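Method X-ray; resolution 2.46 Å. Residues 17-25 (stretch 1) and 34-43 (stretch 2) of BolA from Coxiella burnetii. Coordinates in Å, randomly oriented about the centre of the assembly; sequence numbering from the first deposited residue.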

# COMPACT_ATOMS: atom_id res chain seq x y z
N GLY B 17 -1.42 -14.76 -4.94
CA GLY B 17 -2.56 -15.63 -5.15
C GLY B 17 -3.61 -15.13 -6.14
O GLY B 17 -4.33 -15.93 -6.73
N LEU B 18 -3.71 -13.82 -6.33
CA LEU B 18 -4.78 -13.25 -7.12
C LEU B 18 -4.21 -12.41 -8.27
O LEU B 18 -3.71 -11.32 -8.04
CB LEU B 18 -5.69 -12.41 -6.22
CG LEU B 18 -6.93 -11.84 -6.92
CD1 LEU B 18 -7.85 -12.97 -7.23
CD2 LEU B 18 -7.65 -10.80 -6.12
N SER B 19 -4.26 -12.93 -9.51
CA SER B 19 -3.59 -12.26 -10.65
C SER B 19 -4.15 -10.90 -10.95
O SER B 19 -5.36 -10.67 -10.82
CB SER B 19 -3.60 -13.11 -11.92
OG SER B 19 -2.69 -14.17 -11.76
N GLU B 20 -3.26 -9.99 -11.34
CA GLU B 20 -3.65 -8.63 -11.68
C GLU B 20 -4.16 -7.83 -10.47
O GLU B 20 -4.76 -6.77 -10.64
CB GLU B 20 -4.71 -8.61 -12.81
CG GLU B 20 -4.38 -9.48 -13.98
CD GLU B 20 -3.04 -9.12 -14.62
OE1 GLU B 20 -2.76 -7.91 -14.75
OE2 GLU B 20 -2.28 -10.05 -15.00
N SER B 21 -3.93 -8.32 -9.25
CA SER B 21 -4.30 -7.49 -8.09
C SER B 21 -3.14 -6.62 -7.59
O SER B 21 -1.97 -6.98 -7.68
CB SER B 21 -4.95 -8.30 -6.95
OG SER B 21 -4.06 -9.25 -6.38
N ARG B 22 -3.49 -5.45 -7.08
CA ARG B 22 -2.57 -4.55 -6.37
C ARG B 22 -3.12 -4.26 -4.98
O ARG B 22 -4.26 -3.76 -4.86
CB ARG B 22 -2.35 -3.24 -7.15
CG ARG B 22 -1.35 -2.25 -6.46
CD ARG B 22 -0.97 -1.05 -7.35
NE ARG B 22 -0.36 -1.48 -8.62
CZ ARG B 22 -0.42 -0.78 -9.75
NH1 ARG B 22 -1.08 0.37 -9.78
NH2 ARG B 22 0.17 -1.24 -10.85
N VAL B 23 -2.34 -4.60 -3.94
CA VAL B 23 -2.72 -4.16 -2.59
C VAL B 23 -2.18 -2.71 -2.32
O VAL B 23 -1.00 -2.50 -1.99
CB VAL B 23 -2.31 -5.18 -1.48
CG1 VAL B 23 -2.89 -4.79 -0.13
CG2 VAL B 23 -2.75 -6.59 -1.86
N ILE B 24 -3.04 -1.71 -2.52
CA ILE B 24 -2.63 -0.32 -2.45
C ILE B 24 -2.52 0.19 -1.00
O ILE B 24 -1.87 1.20 -0.74
CB ILE B 24 -3.53 0.63 -3.29
CG1 ILE B 24 -4.94 0.69 -2.72
CG2 ILE B 24 -3.46 0.29 -4.80
CD1 ILE B 24 -5.75 1.77 -3.36
N SER B 25 -3.13 -0.53 -0.07
CA SER B 25 -2.97 -0.19 1.31
C SER B 25 -3.14 -1.43 2.17
O SER B 25 -4.11 -2.13 2.03
CB SER B 25 -3.96 0.89 1.69
OG SER B 25 -4.09 0.97 3.09
N GLU B 34 -6.42 -4.44 7.83
CA GLU B 34 -7.30 -3.88 6.80
C GLU B 34 -6.49 -3.81 5.53
O GLU B 34 -5.32 -3.44 5.55
CB GLU B 34 -7.75 -2.46 7.13
CG GLU B 34 -8.52 -2.32 8.41
CD GLU B 34 -8.52 -0.88 8.92
OE1 GLU B 34 -7.68 -0.07 8.44
OE2 GLU B 34 -9.35 -0.55 9.81
N ALA B 35 -7.13 -4.15 4.42
CA ALA B 35 -6.47 -4.11 3.13
C ALA B 35 -7.42 -3.48 2.11
O ALA B 35 -8.63 -3.67 2.19
CB ALA B 35 -6.04 -5.53 2.71
N VAL B 36 -6.86 -2.70 1.19
CA VAL B 36 -7.61 -2.13 0.09
C VAL B 36 -6.98 -2.81 -1.09
O VAL B 36 -5.76 -2.79 -1.23
CB VAL B 36 -7.47 -0.60 -0.03
CG1 VAL B 36 -8.36 -0.06 -1.14
CG2 VAL B 36 -7.80 0.10 1.32
N VAL B 37 -7.82 -3.52 -1.86
CA VAL B 37 -7.37 -4.37 -2.95
C VAL B 37 -8.02 -3.90 -4.24
O VAL B 37 -9.24 -3.67 -4.27
CB VAL B 37 -7.70 -5.86 -2.71
CG1 VAL B 37 -7.08 -6.71 -3.81
CG2 VAL B 37 -7.18 -6.31 -1.38
N LEU B 38 -7.20 -3.71 -5.27
CA LEU B 38 -7.68 -3.39 -6.60
C LEU B 38 -7.48 -4.64 -7.44
O LEU B 38 -6.40 -5.25 -7.40
CB LEU B 38 -6.96 -2.18 -7.24
CG LEU B 38 -6.88 -0.82 -6.51
CD1 LEU B 38 -6.48 0.41 -7.41
CD2 LEU B 38 -8.12 -0.49 -5.70
N CYS B 39 -8.52 -5.02 -8.20
CA CYS B 39 -8.45 -6.12 -9.16
C CYS B 39 -9.55 -5.95 -10.23
O CYS B 39 -10.73 -5.78 -9.88
CB CYS B 39 -8.62 -7.46 -8.44
SG CYS B 39 -8.16 -8.88 -9.43
N PRO B 40 -9.18 -5.98 -11.53
CA PRO B 40 -10.18 -5.89 -12.61
C PRO B 40 -11.14 -7.11 -12.63
O PRO B 40 -12.24 -7.01 -13.15
CB PRO B 40 -9.32 -5.84 -13.89
CG PRO B 40 -8.02 -6.51 -13.50
CD PRO B 40 -7.81 -6.11 -12.06
N THR B 41 -10.72 -8.21 -12.02
CA THR B 41 -11.54 -9.42 -11.88
C THR B 41 -12.81 -9.20 -11.02
O THR B 41 -13.77 -9.96 -11.08
CB THR B 41 -10.66 -10.59 -11.34
OG1 THR B 41 -9.67 -10.92 -12.32
CG2 THR B 41 -11.46 -11.83 -11.02
N PHE B 42 -12.81 -8.14 -10.22
CA PHE B 42 -13.97 -7.84 -9.37
C PHE B 42 -15.10 -7.25 -10.23
O PHE B 42 -16.22 -7.10 -9.75
CB PHE B 42 -13.64 -6.86 -8.23
CG PHE B 42 -12.58 -7.35 -7.26
CD1 PHE B 42 -12.37 -8.69 -7.03
CD2 PHE B 42 -11.80 -6.43 -6.55
CE1 PHE B 42 -11.38 -9.12 -6.12
CE2 PHE B 42 -10.83 -6.84 -5.64
CZ PHE B 42 -10.63 -8.21 -5.42
N GLU B 43 -14.82 -6.91 -11.48
CA GLU B 43 -15.88 -6.33 -12.32
C GLU B 43 -17.09 -7.25 -12.40
O GLU B 43 -16.97 -8.43 -12.80
CB GLU B 43 -15.37 -5.96 -13.71
CG GLU B 43 -16.35 -5.17 -14.53
CD GLU B 43 -16.62 -3.78 -13.97
OE1 GLU B 43 -15.66 -2.95 -13.85
OE2 GLU B 43 -17.82 -3.52 -13.66

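What holds the two strands together? Chiefly four backbone hydrogen bonds. Arg22 and Leu38 form a reciprocal antiparallel pair: Arg22 N gives its proton to Leu38 O at 2.9 Å, and Leu38 N returns one to Arg22 O at 3.0 Å, nearly straight at 175°. Both residues therefore have their amide and carbonyl satisfied by a single partner.

How does the pattern change beyond that pair? Val36 O is approached by Ile24 N at 3.2 Å, but the angle of 129° makes this bond weak. Val36 N, by contrast, is well satisfied by Ser25 O at 2.9 Å and 161°. Val36 thus divides its backbone between two successive residues, Ile24 and Ser25, where Leu38 uses Arg22 alone. The register slips by one residue here, where Ile24 has phi/psi of -79/-18.

Do the carbonyls accept anything more? Three of them also receive CA-H...O contacts. Leu38 O lies 3.1 Å from Ser21 CA, Val36 O lies 3.6 Å from Val23 CA, and Ser25 O lies 3.3 Å from Ala35 CA. Each supplements an N-H...O bond to the same oxygen.

Which atoms of the turn before the strand are satisfied within it? Leu18 O, Ser21 N and Ser21 OG. In the type II turn from Leu18 to Ser21, Leu18 O accepts both Ser21 N at 3.2 Å and the Ser21 OG hydroxyl at 2.7 Å. The CA-to-CB bond of Leu18 points toward the other stretch, and Leu18 CD2 packs 3.9 Å from Cys39 SG and 4.0 Å from Phe42 CZ.

What do the side chains add along the strands? Apolar packing. The CA-to-CB bond of Ile24 points sideways, and its end comes nearer; Ile24 CG1 lies 3.8 Å from Val36 CG1 and Ile24 CG2 4.0 Å from Leu38 CG. Ser25 OG finds its hydrogen bond elsewhere in the structure.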